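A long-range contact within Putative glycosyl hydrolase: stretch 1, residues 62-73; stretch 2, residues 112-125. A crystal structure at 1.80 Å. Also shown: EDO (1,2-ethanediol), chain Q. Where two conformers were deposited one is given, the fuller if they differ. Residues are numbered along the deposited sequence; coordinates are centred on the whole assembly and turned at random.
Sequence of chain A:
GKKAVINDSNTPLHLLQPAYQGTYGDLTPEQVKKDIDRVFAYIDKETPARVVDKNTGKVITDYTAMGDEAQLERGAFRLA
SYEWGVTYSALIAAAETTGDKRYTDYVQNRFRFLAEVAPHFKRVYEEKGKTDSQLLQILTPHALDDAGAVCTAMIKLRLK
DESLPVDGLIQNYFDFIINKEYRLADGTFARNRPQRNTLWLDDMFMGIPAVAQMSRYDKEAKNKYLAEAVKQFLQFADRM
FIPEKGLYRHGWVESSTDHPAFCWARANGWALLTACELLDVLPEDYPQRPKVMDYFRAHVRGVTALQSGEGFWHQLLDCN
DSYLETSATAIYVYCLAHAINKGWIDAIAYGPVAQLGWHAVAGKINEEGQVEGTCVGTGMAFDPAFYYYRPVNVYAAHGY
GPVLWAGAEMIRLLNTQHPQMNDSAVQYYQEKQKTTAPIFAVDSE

Stretch 1 (62-73) DYTAMGDEAQLE
Stretch 2, residues 112-125: RFLAEVAPHFKRVY

An irregular segment, residues 62-73, lies along one side of a helix, residues 112-125, that runs past both ends of its stretch. Chain direction is roughly antiparallel at the strand: strand 70-72 and the helix approach to 10.5 Å between axes, with N-to-C directions 142° apart. Register is set at two points, the CA atoms of Tyr-63 and His-120 (6.2 Å) and those of Gly-67 and Val-124 (5.6 Å). The helix is kinked, the N atoms of Pro-119 and His-120 lacking bonds to the preceding turn; His-120 N makes a weak bond to Val-117 O (2.9 Å).

Residues 63-65 have helical phi/psi, and a type I turn spans Gly-67 to Ala-70, closed by Ala-70 N to Gly-67 O (3.2 Å). Asp-62 (chi1 t) braces the start through OD1, which accepts from Thr-64 OG1 (2.8 Å).

Tyr-63 (chi1 m, chi2 -37°) is the main bump, its CB directed toward the helix. Its ring rests on two neighbouring side chains: Val-117 CG1 sits over one face, 3.7 Å from Tyr-63 CE2, while Glu-116 OE2 meets the edge, 3.6 Å from the same CE2. Tyr-63 CB covers a face of the His-120 imidazole (chi1 m), 3.5 Å from His-120 CG. A water joins Tyr-63 OH (2.7 Å to the water O) to Glu-116 OE1, to which it donates (2.9 Å to the water O).

Polar bonding centres on Arg-123 (t, t, p; chi4 -118°). Its side chain curls back so that NH2 donates to Tyr-63 O (2.7 Å, 166°), and NH1 to His-120 ND1 (2.9 Å), steadying the guanidinium. Thr-64 O is only 2.8 Å from Arg-123 NH2 but lies over the guanidinium face, at a poor angle for bonding.

Val-124 (chi1 t) fits against the entry to the turn: CG1 lies 3.6 Å from Gly-67 C, and CG2 3.7 Å from Met-66 O. A CB on Gly-67 would point away from the helix and come within 3.0 Å of Glu-69 OE1, a clash. Glu-69 OE2 accepts from Gly-67 N (2.9 Å). Selenomethionine Met-66 (p, t, chi3 29°) brings SE to 4.9 Å from the Phe-121 ring centroid.

The strand supplies the apolar end. Phe-121 (m, -81°) places CE1 3.6 Å from Ala-70 O and 4.0 Å from Ala-70 CB. Leu-72 (m, t) fills the hollow among helix side chains: CD2 is 3.6 Å from Phe-113 CE2, 4.1 Å from Phe-121 CE2 and 4.3 Å from Val-117 CG2, while CD1 lies 4.3 Å from Leu-114 CD2. Together the stretches bury 677 Å².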

ATOM      1  N   ASP A  62     -31.304  36.523  35.498  1.00 31.37           N
ATOM      2  CA  ASP A  62     -32.734  36.316  35.770  1.00 30.73           C
ATOM      3  C   ASP A  62     -33.364  35.506  34.658  1.00 27.46           C
ATOM      4  O   ASP A  62     -33.945  36.031  33.702  1.00 31.17           O
ATOM      5  CB  ASP A  62     -33.457  37.629  35.938  1.00 34.00           C
ATOM      6  CG  ASP A  62     -34.889  37.447  36.404  1.00 35.51           C
ATOM      7  OD1 ASP A  62     -35.383  36.289  36.421  1.00 39.54           O
ATOM      8  OD2 ASP A  62     -35.507  38.484  36.719  1.00 44.21           O
ATOM      9  N   TYR A  63     -33.245  34.207  34.797  1.00 28.10           N
ATOM     10  CA  TYR A  63     -33.703  33.292  33.787  1.00 29.40           C
ATOM     11  C   TYR A  63     -35.211  33.258  33.640  1.00 30.70           C
ATOM     12  O   TYR A  63     -35.715  32.971  32.584  1.00 32.52           O
ATOM     13  CB  TYR A  63     -33.200  31.882  34.057  1.00 29.62           C
ATOM     14  CG  TYR A  63     -31.700  31.752  34.185  1.00 26.81           C
ATOM     15  CD1 TYR A  63     -30.842  32.507  33.385  1.00 30.18           C
ATOM     16  CD2 TYR A  63     -31.133  30.829  35.050  1.00 25.85           C
ATOM     17  CE1 TYR A  63     -29.472  32.370  33.472  1.00 27.87           C
ATOM     18  CE2 TYR A  63     -29.761  30.685  35.145  1.00 30.08           C
ATOM     19  CZ  TYR A  63     -28.929  31.466  34.347  1.00 30.38           C
ATOM     20  OH  TYR A  63     -27.562  31.371  34.418  1.00 25.76           O
ATOM     21  N   THR A  64     -35.935  33.571  34.705  0.50 30.36           N
ATOM     22  CA  THR A  64     -37.388  33.505  34.644  0.50 29.74           C
ATOM     23  C   THR A  64     -37.909  34.641  33.778  0.50 29.71           C
ATOM     24  O   THR A  64     -38.920  34.488  33.097  0.50 30.65           O
ATOM     25  CB  THR A  64     -38.013  33.516  36.044  0.50 30.59           C
ATOM     26  OG1 THR A  64     -37.702  34.751  36.694  0.50 31.73           O
ATOM     27  CG2 THR A  64     -37.477  32.319  36.876  0.50 21.14           C
ATOM     28  N   ALA A  65     -37.164  35.741  33.746  1.00 29.67           N
ATOM     29  CA  ALA A  65     -37.543  36.939  32.990  1.00 30.39           C
ATOM     30  C   ALA A  65     -37.028  37.030  31.552  1.00 30.69           C
ATOM     31  O   ALA A  65     -37.494  37.883  30.794  1.00 33.81           O
ATOM     32  CB  ALA A  65     -37.049  38.168  33.742  1.00 32.17           C
HETATM   33  N   MSE A  66     -36.061  36.216  31.172  0.50 27.00           N
HETATM   34  CA  MSE A  66     -35.469  36.393  29.854  0.50 23.86           C
HETATM   35  C   MSE A  66     -36.382  35.995  28.705  0.50 26.76           C
HETATM   36  O   MSE A  66     -37.382  35.293  28.888  0.50 27.49           O
HETATM   37  CB  MSE A  66     -34.178  35.608  29.769  0.50 25.97           C
HETATM   38  CG  MSE A  66     -34.390  34.123  29.724  0.50 19.28           C
HETATM   39 SE   MSE A  66     -32.745  33.224  29.961  0.38 14.82          SE
HETATM   40  CE  MSE A  66     -31.891  34.432  30.955  0.50 36.98           C
ATOM     41  N   GLY A  67     -35.978  36.432  27.516  1.00 28.98           N
ATOM     42  CA  GLY A  67     -36.695  36.189  26.261  1.00 26.03           C
ATOM     43  C   GLY A  67     -35.794  35.672  25.172  1.00 27.07           C
ATOM     44  O   GLY A  67     -34.775  35.027  25.466  1.00 25.54           O
ATOM     45  N   ASP A  68     -36.153  35.942  23.912  0.70 25.89           N
ATOM     46  CA  ASP A  68     -35.418  35.383  22.768  0.70 28.97           C
ATOM     47  C   ASP A  68     -34.062  36.086  22.495  0.70 25.42           C
ATOM     48  O   ASP A  68     -33.377  35.746  21.554  0.70 31.72           O
ATOM     49  CB  ASP A  68     -36.302  35.293  21.500  0.70 31.45           C
ATOM     50  CG  ASP A  68     -36.805  36.659  21.007  0.70 37.74           C
ATOM     51  OD1 ASP A  68     -36.136  37.686  21.249  0.70 42.97           O
ATOM     52  OD2 ASP A  68     -37.888  36.699  20.377  0.70 51.05           O
ATOM     53  N   GLU A  69     -33.693  37.040  23.329  1.00 26.97           N
ATOM     54  CA  GLU A  69     -32.357  37.658  23.264  1.00 27.62           C
ATOM     55  C   GLU A  69     -31.311  36.772  23.938  1.00 27.48           C
ATOM     56  O   GLU A  69     -30.128  36.963  23.693  1.00 27.38           O
ATOM     57  CB  GLU A  69     -32.346  39.042  23.940  1.00 29.85           C
ATOM     58  CG  GLU A  69     -32.395  39.088  25.509  1.00 29.63           C
ATOM     59  CD  GLU A  69     -33.713  38.646  26.114  1.00 37.97           C
ATOM     60  OE1 GLU A  69     -34.732  38.708  25.380  1.00 32.07           O
ATOM     61  OE2 GLU A  69     -33.725  38.247  27.324  1.00 30.66           O
ATOM     62  N   ALA A  70     -31.732  35.842  24.805  1.00 26.08           N
ATOM     63  CA  ALA A  70     -30.791  35.038  25.601  1.00 25.39           C
ATOM     64  C   ALA A  70     -30.167  33.925  24.772  1.00 25.66           C
ATOM     65  O   ALA A  70     -30.866  33.279  23.955  1.00 22.53           O
ATOM     66  CB  ALA A  70     -31.511  34.450  26.824  1.00 24.80           C
ATOM     67  N   GLN A  71     -28.851  33.700  24.967  1.00 20.95           N
ATOM     68  CA  GLN A  71     -28.183  32.583  24.367  1.00 22.62           C
ATOM     69  C   GLN A  71     -27.068  32.129  25.303  1.00 21.98           C
ATOM     70  O   GLN A  71     -26.613  32.890  26.152  1.00 22.06           O
ATOM     71  CB  GLN A  71     -27.592  32.948  23.019  1.00 22.20           C
ATOM     72  CG  GLN A  71     -26.501  33.990  23.104  1.00 22.18           C
ATOM     73  CD  GLN A  71     -25.803  34.249  21.794  1.00 29.98           C
ATOM     74  OE1 GLN A  71     -26.285  33.865  20.718  1.00 28.12           O
ATOM     75  NE2 GLN A  71     -24.642  34.885  21.878  1.00 25.50           N
ATOM     76  N   LEU A  72     -26.602  30.919  25.110  1.00 23.04           N
ATOM     77  CA  LEU A  72     -25.409  30.471  25.817  1.00 23.31           C
ATOM     78  C   LEU A  72     -24.244  31.307  25.276  1.00 23.48           C
ATOM     79  O   LEU A  72     -24.146  31.537  24.063  1.00 22.73           O
ATOM     80  CB  LEU A  72     -25.174  28.988  25.552  1.00 24.71           C
ATOM     81  CG  LEU A  72     -26.279  28.000  25.966  1.00 24.61           C
ATOM     82  CD1 LEU A  72     -25.847  26.605  25.717  1.00 23.41           C
ATOM     83  CD2 LEU A  72     -26.650  28.248  27.455  1.00 21.50           C
ATOM     84  N   GLU A  73     -23.385  31.779  26.159  1.00 22.52           N
ATOM     85  CA  GLU A  73     -22.215  32.551  25.746  1.00 22.20           C
ATOM     86  C   GLU A  73     -21.377  31.722  24.778  1.00 22.86           C
ATOM     87  O   GLU A  73     -21.093  30.536  25.036  1.00 24.24           O
ATOM     88  CB  GLU A  73     -21.374  32.939  26.980  1.00 23.89           C
ATOM     89  CG  GLU A  73     -20.160  33.752  26.584  1.00 23.87           C
ATOM     90  CD  GLU A  73     -19.325  34.187  27.730  1.00 25.80           C
ATOM     91  OE1 GLU A  73     -19.574  33.736  28.856  1.00 24.77           O
ATOM     92  OE2 GLU A  73     -18.374  34.954  27.475  1.00 27.81           O
ATOM     93  N   ARG A 112     -24.844  20.676  35.403  1.00 24.79           N
ATOM     94  CA  ARG A 112     -25.794  21.332  36.298  1.00 23.72           C
ATOM     95  C   ARG A 112     -26.330  22.630  35.665  1.00 25.74           C
ATOM     96  O   ARG A 112     -27.486  22.963  35.844  1.00 23.75           O
ATOM     97  CB  ARG A 112     -25.162  21.603  37.664  1.00 25.01           C
ATOM     98  CG  ARG A 112     -24.969  20.324  38.439  1.00 25.58           C
ATOM     99  CD  ARG A 112     -24.176  20.510  39.701  1.00 22.05           C
ATOM    100  NE  ARG A 112     -23.936  19.198  40.280  1.00 23.81           N
ATOM    101  CZ  ARG A 112     -24.780  18.554  41.082  1.00 28.08           C
ATOM    102  NH1 ARG A 112     -25.912  19.105  41.466  1.00 23.98           N
ATOM    103  NH2 ARG A 112     -24.482  17.349  41.515  1.00 26.63           N
ATOM    104  N   PHE A 113     -25.473  23.334  34.919  1.00 23.90           N
ATOM    105  CA  PHE A 113     -25.828  24.557  34.243  1.00 22.81           C
ATOM    106  C   PHE A 113     -26.847  24.244  33.160  1.00 25.26           C
ATOM    107  O   PHE A 113     -27.861  24.903  33.053  1.00 22.30           O
ATOM    108  CB  PHE A 113     -24.578  25.199  33.621  1.00 25.13           C
ATOM    109  CG  PHE A 113     -24.888  26.304  32.631  1.00 21.43           C
ATOM    110  CD1 PHE A 113     -25.392  27.522  33.080  1.00 20.01           C
ATOM    111  CD2 PHE A 113     -24.689  26.125  31.280  1.00 24.59           C
ATOM    112  CE1 PHE A 113     -25.677  28.544  32.186  1.00 21.38           C
ATOM    113  CE2 PHE A 113     -24.964  27.131  30.374  1.00 23.50           C
ATOM    114  CZ  PHE A 113     -25.460  28.347  30.826  1.00 23.96           C
ATOM    115  N   LEU A 114     -26.575  23.251  32.333  1.00 21.86           N
ATOM    116  CA  LEU A 114     -27.526  22.890  31.279  1.00 22.75           C
ATOM    117  C   LEU A 114     -28.870  22.443  31.874  1.00 23.32           C
ATOM    118  O   LEU A 114     -29.928  22.805  31.349  1.00 24.68           O
ATOM    119  CB  LEU A 114     -26.948  21.806  30.385  1.00 23.94           C
ATOM    120  CG  LEU A 114     -25.773  22.218  29.485  1.00 26.83           C
ATOM    121  CD1 LEU A 114     -25.253  20.988  28.738  1.00 24.04           C
ATOM    122  CD2 LEU A 114     -26.161  23.357  28.519  1.00 23.59           C
ATOM    123  N   ALA A 115     -28.826  21.654  32.948  1.00 24.78           N
ATOM    124  CA  ALA A 115     -30.075  21.220  33.655  1.00 24.63           C
ATOM    125  C   ALA A 115     -30.862  22.401  34.196  1.00 26.09           C
ATOM    126  O   ALA A 115     -32.107  22.430  34.166  1.00 23.21           O
ATOM    127  CB  ALA A 115     -29.734  20.239  34.806  1.00 24.72           C
ATOM    128  N   GLU A 116     -30.142  23.382  34.718  1.00 23.01           N
ATOM    129  CA  GLU A 116     -30.767  24.546  35.279  1.00 23.88           C
ATOM    130  C   GLU A 116     -31.435  25.383  34.202  1.00 25.08           C
ATOM    131  O   GLU A 116     -32.556  25.820  34.391  1.00 24.37           O
ATOM    132  CB  GLU A 116     -29.721  25.398  35.966  1.00 23.29           C
ATOM    133  CG  GLU A 116     -30.295  26.635  36.613  1.00 28.70           C
ATOM    134  CD  GLU A 116     -29.221  27.507  37.195  1.00 32.72           C
ATOM    135  OE1 GLU A 116     -28.019  27.327  36.849  1.00 41.69           O
ATOM    136  OE2 GLU A 116     -29.601  28.389  37.976  1.00 34.56           O
ATOM    137  N   VAL A 117     -30.725  25.650  33.101  1.00 24.28           N
ATOM    138  CA  VAL A 117     -31.245  26.616  32.122  1.00 24.79           C
ATOM    139  C   VAL A 117     -32.186  26.025  31.090  1.00 23.06           C
ATOM    140  O   VAL A 117     -33.033  26.739  30.562  1.00 24.50           O
ATOM    141  CB  VAL A 117     -30.096  27.438  31.420  1.00 22.41           C
ATOM    142  CG1 VAL A 117     -29.251  28.193  32.475  1.00 24.95           C
ATOM    143  CG2 VAL A 117     -29.256  26.579  30.512  1.00 22.12           C
ATOM    144  N   ALA A 118     -32.079  24.732  30.820  1.00 23.98           N
ATOM    145  CA  ALA A 118     -32.895  24.107  29.772  1.00 26.85           C
ATOM    146  C   ALA A 118     -34.395  24.414  29.870  1.00 24.67           C
ATOM    147  O   ALA A 118     -35.020  24.808  28.872  1.00 25.37           O
ATOM    148  CB  ALA A 118     -32.640  22.605  29.709  1.00 27.87           C
ATOM    149  N   PRO A 119     -34.974  24.245  31.054  1.00 28.02           N
ATOM    150  CA  PRO A 119     -36.408  24.559  31.229  1.00 30.11           C
ATOM    151  C   PRO A 119     -36.797  26.007  30.944  1.00 28.94           C
ATOM    152  O   PRO A 119     -37.928  26.283  30.512  1.00 27.59           O
ATOM    153  CB  PRO A 119     -36.660  24.250  32.702  1.00 27.89           C
ATOM    154  CG  PRO A 119     -35.568  23.401  33.138  1.00 36.12           C
ATOM    155  CD  PRO A 119     -34.372  23.706  32.286  1.00 30.33           C
ATOM    156  N   HIS A 120     -35.897  26.944  31.219  1.00 28.97           N
ATOM    157  CA  HIS A 120     -36.181  28.355  30.940  1.00 26.08           C
ATOM    158  C   HIS A 120     -36.152  28.617  29.458  1.00 25.01           C
ATOM    159  O   HIS A 120     -36.969  29.340  28.925  1.00 25.11           O
ATOM    160  CB  HIS A 120     -35.187  29.255  31.656  1.00 27.04           C
ATOM    161  CG  HIS A 120     -35.270  29.166  33.148  1.00 28.13           C
ATOM    162  ND1 HIS A 120     -36.277  29.771  33.873  1.00 33.13           N
ATOM    163  CD2 HIS A 120     -34.472  28.554  34.056  1.00 30.15           C
ATOM    164  CE1 HIS A 120     -36.102  29.521  35.158  1.00 32.04           C
ATOM    165  NE2 HIS A 120     -35.012  28.789  35.300  1.00 28.38           N
ATOM    166  N   PHE A 121     -35.168  28.062  28.767  1.00 22.80           N
ATOM    167  CA  PHE A 121     -35.130  28.213  27.330  1.00 23.06           C
ATOM    168  C   PHE A 121     -36.327  27.533  26.646  1.00 24.39           C
ATOM    169  O   PHE A 121     -36.800  28.001  25.625  1.00 26.57           O
ATOM    170  CB  PHE A 121     -33.827  27.666  26.791  1.00 22.20           C
ATOM    171  CG  PHE A 121     -32.647  28.603  26.953  1.00 19.85           C
ATOM    172  CD1 PHE A 121     -32.452  29.635  26.072  1.00 26.47           C
ATOM    173  CD2 PHE A 121     -31.705  28.393  27.954  1.00 27.41           C
ATOM    174  CE1 PHE A 121     -31.333  30.461  26.176  1.00 23.94           C
ATOM    175  CE2 PHE A 121     -30.572  29.205  28.066  1.00 27.03           C
ATOM    176  CZ  PHE A 121     -30.384  30.235  27.165  1.00 25.42           C
ATOM    177  N   LYS A 122     -36.779  26.402  27.184  1.00 26.76           N
ATOM    178  CA  LYS A 122     -37.997  25.757  26.711  1.00 28.82           C
ATOM    179  C   LYS A 122     -39.192  26.708  26.830  1.00 27.53           C
ATOM    180  O   LYS A 122     -39.983  26.812  25.896  1.00 29.92           O
ATOM    181  CB  LYS A 122     -38.259  24.488  27.519  1.00 31.72           C
ATOM    182  CG  LYS A 122     -39.419  23.667  26.978  1.00 33.04           C
ATOM    183  CD  LYS A 122     -39.542  22.350  27.715  1.00 33.17           C
ATOM    184  CE  LYS A 122     -40.833  21.603  27.291  1.00 44.07           C
ATOM    185  NZ  LYS A 122     -40.944  20.284  27.969  1.00 51.35           N
ATOM    186  N   ARG A 123     -39.303  27.402  27.957  0.50 27.36           N
ATOM    187  CA  ARG A 123     -40.369  28.382  28.155  0.50 26.48           C
ATOM    188  C   ARG A 123     -40.282  29.550  27.167  0.50 26.99           C
ATOM    189  O   ARG A 123     -41.297  30.092  26.741  0.50 22.65           O
ATOM    190  CB  ARG A 123     -40.332  28.897  29.593  0.50 26.64           C
ATOM    191  CG  ARG A 123     -41.500  29.793  29.967  0.50 27.60           C
ATOM    192  CD  ARG A 123     -41.225  30.592  31.192  0.50 29.69           C
ATOM    193  NE  ARG A 123     -40.132  31.539  30.975  0.50 37.79           N
ATOM    194  CZ  ARG A 123     -38.969  31.542  31.626  0.50 32.02           C
ATOM    195  NH1 ARG A 123     -38.697  30.660  32.610  0.50 13.23           N
ATOM    196  NH2 ARG A 123     -38.078  32.477  31.303  0.50 32.40           N
ATOM    197  N   VAL A 124     -39.068  29.992  26.856  1.00 26.93           N
ATOM    198  CA  VAL A 124     -38.875  31.028  25.845  1.00 28.80           C
ATOM    199  C   VAL A 124     -39.313  30.502  24.477  1.00 29.37           C
ATOM    200  O   VAL A 124     -40.004  31.190  23.723  1.00 27.88           O
ATOM    201  CB  VAL A 124     -37.409  31.485  25.740  1.00 27.71           C
ATOM    202  CG1 VAL A 124     -37.222  32.380  24.512  1.00 25.49           C
ATOM    203  CG2 VAL A 124     -36.988  32.167  27.028  1.00 22.24           C
ATOM    204  N   TYR A 125     -38.922  29.282  24.170  1.00 28.86           N
ATOM    205  CA  TYR A 125     -39.279  28.724  22.887  1.00 32.80           C
ATOM    206  C   TYR A 125     -40.807  28.610  22.745  1.00 33.86           C
ATOM    207  O   TYR A 125     -41.369  28.988  21.731  1.00 36.16           O
ATOM    208  CB  TYR A 125     -38.620  27.393  22.710  1.00 34.75           C
ATOM    209  CG  TYR A 125     -38.820  26.805  21.356  1.00 42.50           C
ATOM    210  CD1 TYR A 125     -38.624  27.571  20.208  1.00 48.67           C
ATOM    211  CD2 TYR A 125     -39.142  25.465  21.210  1.00 54.96           C
ATOM    212  CE1 TYR A 125     -38.797  27.048  18.969  1.00 47.96           C
ATOM    213  CE2 TYR A 125     -39.295  24.915  19.955  1.00 60.33           C
ATOM    214  CZ  TYR A 125     -39.132  25.723  18.838  1.00 59.06           C
ATOM    215  OH  TYR A 125     -39.277  25.192  17.577  1.00 64.64           O
TER
HETATM  216  C1  EDO Q  16     -32.186  33.413  18.849  1.00 77.30           C
HETATM  217  O1  EDO Q  16     -32.946  33.517  20.061  1.00 74.29           O
HETATM  218  C2  EDO Q  16     -33.064  33.766  17.665  1.00 76.97           C
HETATM  219  O2  EDO Q  16     -33.802  32.608  17.298  1.00 74.92           O
HETATM  220  O   HOH W   1     -26.474  29.659  36.185  1.00 37.59           O